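Local coordinates for Phosphoglucomutase/phosphomannomutase family protein (Burkholderia thailandensis, PDB 3UW2), which probably transfers a phosphoryl group between positions of a hexose phosphate, as a metal-dependent enzyme of the phosphohexose mutase family, at residues 63-68 with 123-128; 93-98 with 170-175. All blocks are in the same frame, centred on the assembly; numbering follows the deposited sequence.

How the contacts relate
Both contacts belong to one mixed sheet in the first alpha/beta/alpha domain, and their centres are 9 Å apart. Along the chain the segments alternate, 63-68, 93-98, 123-128 and 170-175, so each contact joins strands that are distant in sequence. Strand 64-69 runs into helix 75-88 and then strand 92-98, a beta-alpha-beta unit whose two strands lie side by side; Val67 N probably bonds to Val94 O, and Val67 O to Val96 N. The four parallel strands run 172-174, 92-98, 64-69, 124-127, and 136-143 continues the sheet antiparallel. Contact 1 is nearer the metal: the side chain of its Val126 is about 9 Å from the zinc ion.

Contact 1 of 2, residues 63-68 with 123-128; sequences DAVVVA and SCIVVT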
ATOM      1  N   ASP A  63     -17.897  16.228 -11.756  1.00 37.04           N
ATOM      2  CA  ASP A  63     -19.214  16.224 -11.139  1.00 35.52           C
ATOM      3  C   ASP A  63     -19.640  14.928 -10.423  1.00 33.78           C
ATOM      4  O   ASP A  63     -20.829  14.784 -10.130  1.00 33.64           O
ATOM      5  CB  ASP A  63     -20.297  16.604 -12.148  1.00 41.07           C
ATOM      6  CG  ASP A  63     -20.428  15.587 -13.267  1.00 41.36           C
ATOM      7  OD1 ASP A  63     -19.616  14.610 -13.331  1.00 42.48           O
ATOM      8  OD2 ASP A  63     -21.354  15.781 -14.089  1.00 50.14           O
ATOM      9  N   ALA A  64     -18.705  14.010 -10.145  1.00 29.71           N
ATOM     10  CA  ALA A  64     -19.072  12.730  -9.583  1.00 27.63           C
ATOM     11  C   ALA A  64     -17.906  12.131  -8.803  1.00 28.33           C
ATOM     12  O   ALA A  64     -16.773  12.364  -9.137  1.00 25.79           O
ATOM     13  CB  ALA A  64     -19.538  11.747 -10.649  1.00 30.08           C
ATOM     14  N   VAL A  65     -18.231  11.321  -7.794  1.00 26.31           N
ATOM     15  CA  VAL A  65     -17.254  10.668  -6.980  1.00 24.59           C
ATOM     16  C   VAL A  65     -17.797   9.284  -6.617  1.00 26.35           C
ATOM     17  O   VAL A  65     -18.975   9.145  -6.181  1.00 28.10           O
ATOM     18  CB  VAL A  65     -17.007  11.450  -5.656  1.00 24.74           C
ATOM     19  CG1 VAL A  65     -16.022  10.656  -4.792  1.00 24.11           C
ATOM     20  CG2 VAL A  65     -16.340  12.807  -5.953  1.00 25.11           C
ATOM     21  N   VAL A  66     -16.949   8.265  -6.757  1.00 25.03           N
ATOM     22  CA  VAL A  66     -17.253   6.931  -6.248  1.00 25.48           C
ATOM     23  C   VAL A  66     -16.956   6.896  -4.745  1.00 28.38           C
ATOM     24  O   VAL A  66     -15.900   7.427  -4.299  1.00 26.33           O
ATOM     25  CB  VAL A  66     -16.285   5.923  -6.930  1.00 26.73           C
ATOM     26  CG1 VAL A  66     -16.345   4.522  -6.311  1.00 24.92           C
ATOM     27  CG2 VAL A  66     -16.632   5.804  -8.390  1.00 28.25           C
ATOM     28  N   VAL A  67     -17.815   6.249  -3.945  1.00 26.50           N
ATOM     29  CA  VAL A  67     -17.457   6.037  -2.527  1.00 26.14           C
ATOM     30  C   VAL A  67     -17.496   4.542  -2.186  1.00 26.31           C
ATOM     31  O   VAL A  67     -18.190   3.809  -2.825  1.00 25.02           O
ATOM     32  CB  VAL A  67     -18.361   6.798  -1.521  1.00 27.18           C
ATOM     33  CG1 VAL A  67     -18.278   8.297  -1.757  1.00 25.42           C
ATOM     34  CG2 VAL A  67     -19.800   6.305  -1.604  1.00 24.36           C
ATOM     35  N   ALA A  68     -16.691   4.094  -1.211  1.00 24.91           N
ATOM     36  CA  ALA A  68     -16.644   2.702  -0.834  1.00 25.44           C
ATOM     37  C   ALA A  68     -16.207   2.683   0.632  1.00 25.92           C
ATOM     38  O   ALA A  68     -15.737   3.711   1.162  1.00 23.38           O
ATOM     39  CB  ALA A  68     -15.607   1.942  -1.724  1.00 26.10           C
ATOM     40  N   SER A 123     -12.952  10.147  -9.726  1.00 28.27           N
ATOM     41  CA  SER A 123     -12.493  10.442  -8.328  1.00 26.98           C
ATOM     42  C   SER A 123     -13.130   9.417  -7.372  1.00 25.93           C
ATOM     43  O   SER A 123     -14.192   8.909  -7.676  1.00 27.01           O
ATOM     44  CB  SER A 123     -12.919  11.864  -7.939  1.00 26.49           C
ATOM     45  OG  SER A 123     -12.360  12.783  -8.866  1.00 28.64           O
ATOM     46  N   CYS A 124     -12.495   9.079  -6.243  1.00 27.49           N
ATOM     47  CA  CYS A 124     -13.160   8.171  -5.283  1.00 26.10           C
ATOM     48  C   CYS A 124     -12.677   8.444  -3.925  1.00 27.78           C
ATOM     49  O   CYS A 124     -11.550   8.960  -3.767  1.00 27.59           O
ATOM     50  CB  CYS A 124     -12.904   6.688  -5.561  1.00 30.23           C
ATOM     51  SG  CYS A 124     -11.160   6.196  -5.499  1.00 36.08           S
ATOM     52  N   ILE A 125     -13.474   8.050  -2.947  1.00 24.92           N
ATOM     53  CA  ILE A 125     -13.009   8.125  -1.576  1.00 26.80           C
ATOM     54  C   ILE A 125     -13.364   6.771  -0.948  1.00 26.24           C
ATOM     55  O   ILE A 125     -14.482   6.315  -1.067  1.00 27.38           O
ATOM     56  CB  ILE A 125     -13.722   9.240  -0.798  1.00 26.10           C
ATOM     57  CG1 ILE A 125     -13.429  10.592  -1.438  1.00 23.89           C
ATOM     58  CG2 ILE A 125     -13.259   9.229   0.657  1.00 24.08           C
ATOM     59  CD1 ILE A 125     -14.344  11.703  -0.893  1.00 25.10           C
ATOM     60  N   VAL A 126     -12.404   6.130  -0.314  1.00 25.52           N
ATOM     61  CA  VAL A 126     -12.668   4.878   0.337  1.00 24.26           C
ATOM     62  C   VAL A 126     -12.638   5.169   1.829  1.00 25.51           C
ATOM     63  O   VAL A 126     -11.660   5.752   2.347  1.00 23.75           O
ATOM     64  CB  VAL A 126     -11.675   3.755  -0.093  1.00 25.85           C
ATOM     65  CG1 VAL A 126     -12.098   2.421   0.585  1.00 24.80           C
ATOM     66  CG2 VAL A 126     -11.692   3.554  -1.643  1.00 25.10           C
ATOM     67  N   VAL A 127     -13.719   4.806   2.541  1.00 24.07           N
ATOM     68  CA  VAL A 127     -13.659   5.017   4.023  1.00 22.96           C
ATOM     69  C   VAL A 127     -13.021   3.764   4.650  1.00 24.84           C
ATOM     70  O   VAL A 127     -13.658   2.682   4.660  1.00 24.34           O
ATOM     71  CB  VAL A 127     -15.121   5.168   4.542  1.00 22.90           C
ATOM     72  CG1 VAL A 127     -15.141   5.463   6.051  1.00 22.25           C
ATOM     73  CG2 VAL A 127     -15.842   6.298   3.748  1.00 23.30           C
ATOM     74  N   THR A 128     -11.797   3.862   5.217  1.00 23.80           N
ATOM     75  CA  THR A 128     -11.166   2.698   5.668  1.00 23.44           C
ATOM     76  C   THR A 128     -10.111   3.149   6.704  1.00 25.40           C
ATOM     77  O   THR A 128      -9.564   4.266   6.625  1.00 24.72           O
ATOM     78  CB  THR A 128     -10.455   1.892   4.539  1.00 24.18           C
ATOM     79  OG1 THR A 128      -9.679   0.838   5.153  1.00 28.91           O
ATOM     80  CG2 THR A 128      -9.497   2.795   3.807  1.00 22.71           C
TER
HETATM   81  O   HOH W   1     -14.047  13.541 -10.468  1.00 37.23           O
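The carbonyl oxygen of Ala68 receives the backbone N of Val127 at 2.7 Å, in a nearly straight bond (171° at the hydrogen), and also meets the CA-H of Val126. The bond closes one end of a parallel beta pairing between strands 64-68 and 124-127, inside the sheet of the first alpha/beta/alpha domain. The pattern recurs one step back, where Val66 O takes the N of Ile125 at 2.8 Å, with Cys124 CA beside it. In the reverse direction, Val66 N donates to Ser123 O and Ala68 N to Ile125 O. These four bonds serve the N and O groups of 63-68 that face 123-128, while Val65 and Val67 use theirs on strand 92-98.

Val65 CG1 stands opposite its own backbone N (chi1 176°), which brings it to 4.2 Å from Ile125 CG1. On the face of Val66, Ala68, Cys124 and Val126, the short side chains of Cys124 and Ala68 alternate with valines: Val66 CB meets Cys124 CB at 3.7 Å, and Ala68 CB, which also packs on Val96, lies 4.2 Å from Val126 CG1. Helix 101-107 covers Val66, Cys124 and Val126, while Val65, Val67 and Ile125 pack against helices 43-59 and 75-88, where beta-branched residues suit both the extended backbone and the apolar interface. Ser123, next to Cys124, bonds through OG to the backbone N of Arg144.

The strand then runs into a Thr-Gly-Ser-His-Asn sequence, which in this family typically carries the phosphorylated serine; its first residue, Thr128, bonds through OG1 to Asp70 OD2 and to the backbone N of Ser130.

Contact 2 of 2, residues 93-98 with 170-175; sequences VVDVGM and GSYEQY
Tyr172 and Asp95 meet on one face of a parallel strand pair, the phenol held edge-on to the acid. The ring and carboxylate planes stand 72° apart, and Asp95 OD2 lies near the ring plane, at its edge, where Tyr172 OH donates to it over 2.6 Å. The hydroxyl reaches OD2 on its anti side, somewhat out of the carboxylate plane. Asp95 CG is turned away from its own backbone N, carrying OD2 across to the neighbouring strand while OD1 takes the backbone N of Gly97 at 2.9 Å in an Asx turn. Gly97, which donates this bond, has a positive phi (82°), a backbone shape that favours glycine. From beyond the phenol, Gln174 NE2 donates to Tyr172 OH at 3.0 Å, so the oxygen both gives and receives a bond. Val93 CG1 approaches the same ring obliquely, 3.9 Å from Tyr172 CD1, and helix 75-88 packs on this face, with Ala83 and Leu86 on Val93 and Arg87 on both Val93 and Tyr172.

On the face of Val94 and Glu173, Val94 lies side by side with Tyr175, pointing the same way, and Val94 CG1 touches Tyr175 CB at 3.9 Å. Leu112 and Leu114 continue this apolar patch, while the polar ends find partners farther out: Tyr175 OH bonds to Gln180 OE1, and Glu173 OE2 to the N of Ser115.

Backbone bonds set the parallel register that pairs these side chains; Asp95 N to Glu173 O, 2.8 Å, is almost straight at 177°. Strand 172-174, paired within the chain with 92-98 alone, is an edge of the first domain's sheet. With OD1 and OD2 each accepting a hydrogen bond, the buried Asp95 is probably stabilised as the anion, and its rotation is fixed from two directions.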
ATOM      1  N   VAL A  93     -22.977  10.919  -6.427  1.00 26.61           N
ATOM      2  CA  VAL A  93     -22.240   9.874  -5.695  1.00 27.60           C
ATOM      3  C   VAL A  93     -22.623   8.529  -6.294  1.00 28.08           C
ATOM      4  O   VAL A  93     -23.797   8.258  -6.531  1.00 31.57           O
ATOM      5  CB  VAL A  93     -22.570   9.873  -4.180  1.00 27.46           C
ATOM      6  CG1 VAL A  93     -21.987   8.613  -3.464  1.00 27.28           C
ATOM      7  CG2 VAL A  93     -22.015  11.163  -3.569  1.00 27.35           C
ATOM      8  N   VAL A  94     -21.607   7.724  -6.586  1.00 26.24           N
ATOM      9  CA  VAL A  94     -21.752   6.311  -6.932  1.00 26.04           C
ATOM     10  C   VAL A  94     -21.181   5.479  -5.801  1.00 27.74           C
ATOM     11  O   VAL A  94     -19.964   5.512  -5.515  1.00 26.18           O
ATOM     12  CB  VAL A  94     -21.044   5.985  -8.248  1.00 28.63           C
ATOM     13  CG1 VAL A  94     -21.195   4.490  -8.572  1.00 28.73           C
ATOM     14  CG2 VAL A  94     -21.657   6.850  -9.343  1.00 27.95           C
ATOM     15  N   ASP A  95     -22.072   4.769  -5.129  1.00 27.95           N
ATOM     16  CA  ASP A  95     -21.702   4.032  -3.939  1.00 30.17           C
ATOM     17  C   ASP A  95     -21.459   2.558  -4.308  1.00 28.21           C
ATOM     18  O   ASP A  95     -22.390   1.864  -4.669  1.00 30.43           O
ATOM     19  CB  ASP A  95     -22.801   4.204  -2.862  1.00 27.61           C
ATOM     20  CG  ASP A  95     -22.393   3.646  -1.526  1.00 27.87           C
ATOM     21  OD1 ASP A  95     -21.400   2.871  -1.436  1.00 25.79           O
ATOM     22  OD2 ASP A  95     -23.092   3.967  -0.544  1.00 26.48           O
ATOM     23  N   VAL A  96     -20.202   2.104  -4.257  1.00 26.29           N
ATOM     24  CA  VAL A  96     -19.927   0.725  -4.645  1.00 28.50           C
ATOM     25  C   VAL A  96     -19.957  -0.230  -3.431  1.00 30.36           C
ATOM     26  O   VAL A  96     -19.588  -1.420  -3.574  1.00 31.70           O
ATOM     27  CB  VAL A  96     -18.612   0.588  -5.486  1.00 27.51           C
ATOM     28  CG1 VAL A  96     -18.733   1.398  -6.816  1.00 27.33           C
ATOM     29  CG2 VAL A  96     -17.390   1.050  -4.702  1.00 28.73           C
ATOM     30  N   GLY A  97     -20.338   0.306  -2.255  1.00 27.82           N
ATOM     31  CA  GLY A  97     -20.680  -0.511  -1.083  1.00 26.66           C
ATOM     32  C   GLY A  97     -19.373  -0.909  -0.375  1.00 25.80           C
ATOM     33  O   GLY A  97     -18.422  -0.159  -0.414  1.00 26.65           O
ATOM     34  N   MET A  98     -19.353  -2.080   0.280  1.00 24.92           N
ATOM     35  CA  MET A  98     -18.210  -2.522   1.110  1.00 26.09           C
ATOM     36  C   MET A  98     -17.308  -3.422   0.264  1.00 25.87           C
ATOM     37  O   MET A  98     -17.682  -4.539  -0.131  1.00 24.95           O
ATOM     38  CB  MET A  98     -18.718  -3.302   2.333  1.00 26.50           C
ATOM     39  CG  MET A  98     -17.585  -3.760   3.286  1.00 26.32           C
ATOM     40  SD  MET A  98     -18.137  -5.198   4.286  1.00 29.38           S
ATOM     41  CE  MET A  98     -18.346  -6.512   3.049  1.00 25.56           C
ATOM     42  N   GLY A 170     -26.355  16.854  -5.473  1.00 33.47           N
ATOM     43  CA  GLY A 170     -25.979  15.715  -6.314  1.00 32.93           C
ATOM     44  C   GLY A 170     -26.879  14.501  -6.135  1.00 31.12           C
ATOM     45  O   GLY A 170     -27.583  14.371  -5.153  1.00 28.92           O
ATOM     46  N   SER A 171     -26.901  13.630  -7.123  1.00 31.44           N
ATOM     47  CA  SER A 171     -27.699  12.401  -7.038  1.00 31.40           C
ATOM     48  C   SER A 171     -26.917  11.303  -6.275  1.00 30.43           C
ATOM     49  O   SER A 171     -25.764  11.513  -5.893  1.00 28.83           O
ATOM     50  CB  SER A 171     -28.016  11.922  -8.468  1.00 32.06           C
ATOM     51  OG  SER A 171     -26.787  11.549  -9.122  1.00 32.31           O
ATOM     52  N   TYR A 172     -27.569  10.157  -6.032  1.00 32.40           N
ATOM     53  CA  TYR A 172     -26.938   9.030  -5.314  1.00 31.12           C
ATOM     54  C   TYR A 172     -27.389   7.779  -5.996  1.00 31.34           C
ATOM     55  O   TYR A 172     -28.567   7.652  -6.324  1.00 29.18           O
ATOM     56  CB  TYR A 172     -27.425   8.976  -3.859  1.00 29.63           C
ATOM     57  CG  TYR A 172     -26.959   7.749  -3.079  1.00 30.94           C
ATOM     58  CD1 TYR A 172     -25.641   7.713  -2.545  1.00 28.36           C
ATOM     59  CD2 TYR A 172     -27.836   6.670  -2.803  1.00 29.84           C
ATOM     60  CE1 TYR A 172     -25.161   6.622  -1.797  1.00 27.90           C
ATOM     61  CE2 TYR A 172     -27.387   5.567  -2.058  1.00 28.49           C
ATOM     62  CZ  TYR A 172     -26.075   5.568  -1.534  1.00 28.36           C
ATOM     63  OH  TYR A 172     -25.585   4.502  -0.838  1.00 28.37           O
ATOM     64  N   GLU A 173     -26.474   6.836  -6.180  1.00 32.56           N
ATOM     65  CA  GLU A 173     -26.830   5.560  -6.786  1.00 33.12           C
ATOM     66  C   GLU A 173     -25.918   4.523  -6.194  1.00 32.18           C
ATOM     67  O   GLU A 173     -24.739   4.781  -6.025  1.00 32.16           O
ATOM     68  CB  GLU A 173     -26.545   5.591  -8.288  1.00 40.25           C
ATOM     69  CG  GLU A 173     -26.914   4.278  -8.989  1.00 43.23           C
ATOM     70  CD  GLU A 173     -26.853   4.365 -10.517  1.00 50.22           C
ATOM     71  OE1 GLU A 173     -26.544   5.457 -11.060  1.00 45.05           O
ATOM     72  OE2 GLU A 173     -27.150   3.329 -11.178  1.00 52.14           O
ATOM     73  N   GLN A 174     -26.457   3.342  -5.912  1.00 30.97           N
ATOM     74  CA  GLN A 174     -25.640   2.172  -5.507  1.00 31.97           C
ATOM     75  C   GLN A 174     -25.302   1.288  -6.696  1.00 32.66           C
ATOM     76  O   GLN A 174     -26.133   1.083  -7.579  1.00 32.77           O
ATOM     77  CB  GLN A 174     -26.341   1.395  -4.391  1.00 32.71           C
ATOM     78  CG  GLN A 174     -26.324   2.204  -3.079  1.00 35.91           C
ATOM     79  CD  GLN A 174     -27.125   1.507  -1.989  1.00 44.41           C
ATOM     80  OE1 GLN A 174     -27.976   0.712  -2.293  1.00 46.14           O
ATOM     81  NE2 GLN A 174     -26.889   1.855  -0.731  1.00 45.53           N
ATOM     82  N   TYR A 175     -24.049   0.835  -6.760  1.00 32.26           N
ATOM     83  CA  TYR A 175     -23.595   0.077  -7.899  1.00 34.51           C
ATOM     84  C   TYR A 175     -22.637  -1.007  -7.450  1.00 34.83           C
ATOM     85  O   TYR A 175     -21.661  -0.731  -6.735  1.00 31.32           O
ATOM     86  CB  TYR A 175     -22.893   0.987  -8.940  1.00 35.58           C
ATOM     87  CG  TYR A 175     -22.467   0.218 -10.162  1.00 39.30           C
ATOM     88  CD1 TYR A 175     -23.426  -0.250 -11.094  1.00 42.49           C
ATOM     89  CD2 TYR A 175     -21.110  -0.116 -10.371  1.00 36.36           C
ATOM     90  CE1 TYR A 175     -23.029  -0.988 -12.215  1.00 44.73           C
ATOM     91  CE2 TYR A 175     -20.701  -0.842 -11.490  1.00 38.79           C
ATOM     92  CZ  TYR A 175     -21.662  -1.280 -12.413  1.00 43.81           C
ATOM     93  OH  TYR A 175     -21.274  -2.005 -13.520  1.00 44.49           O
TER
HETATM   94  O   HOH W   2     -25.479   9.256  -8.612  1.00 32.56           O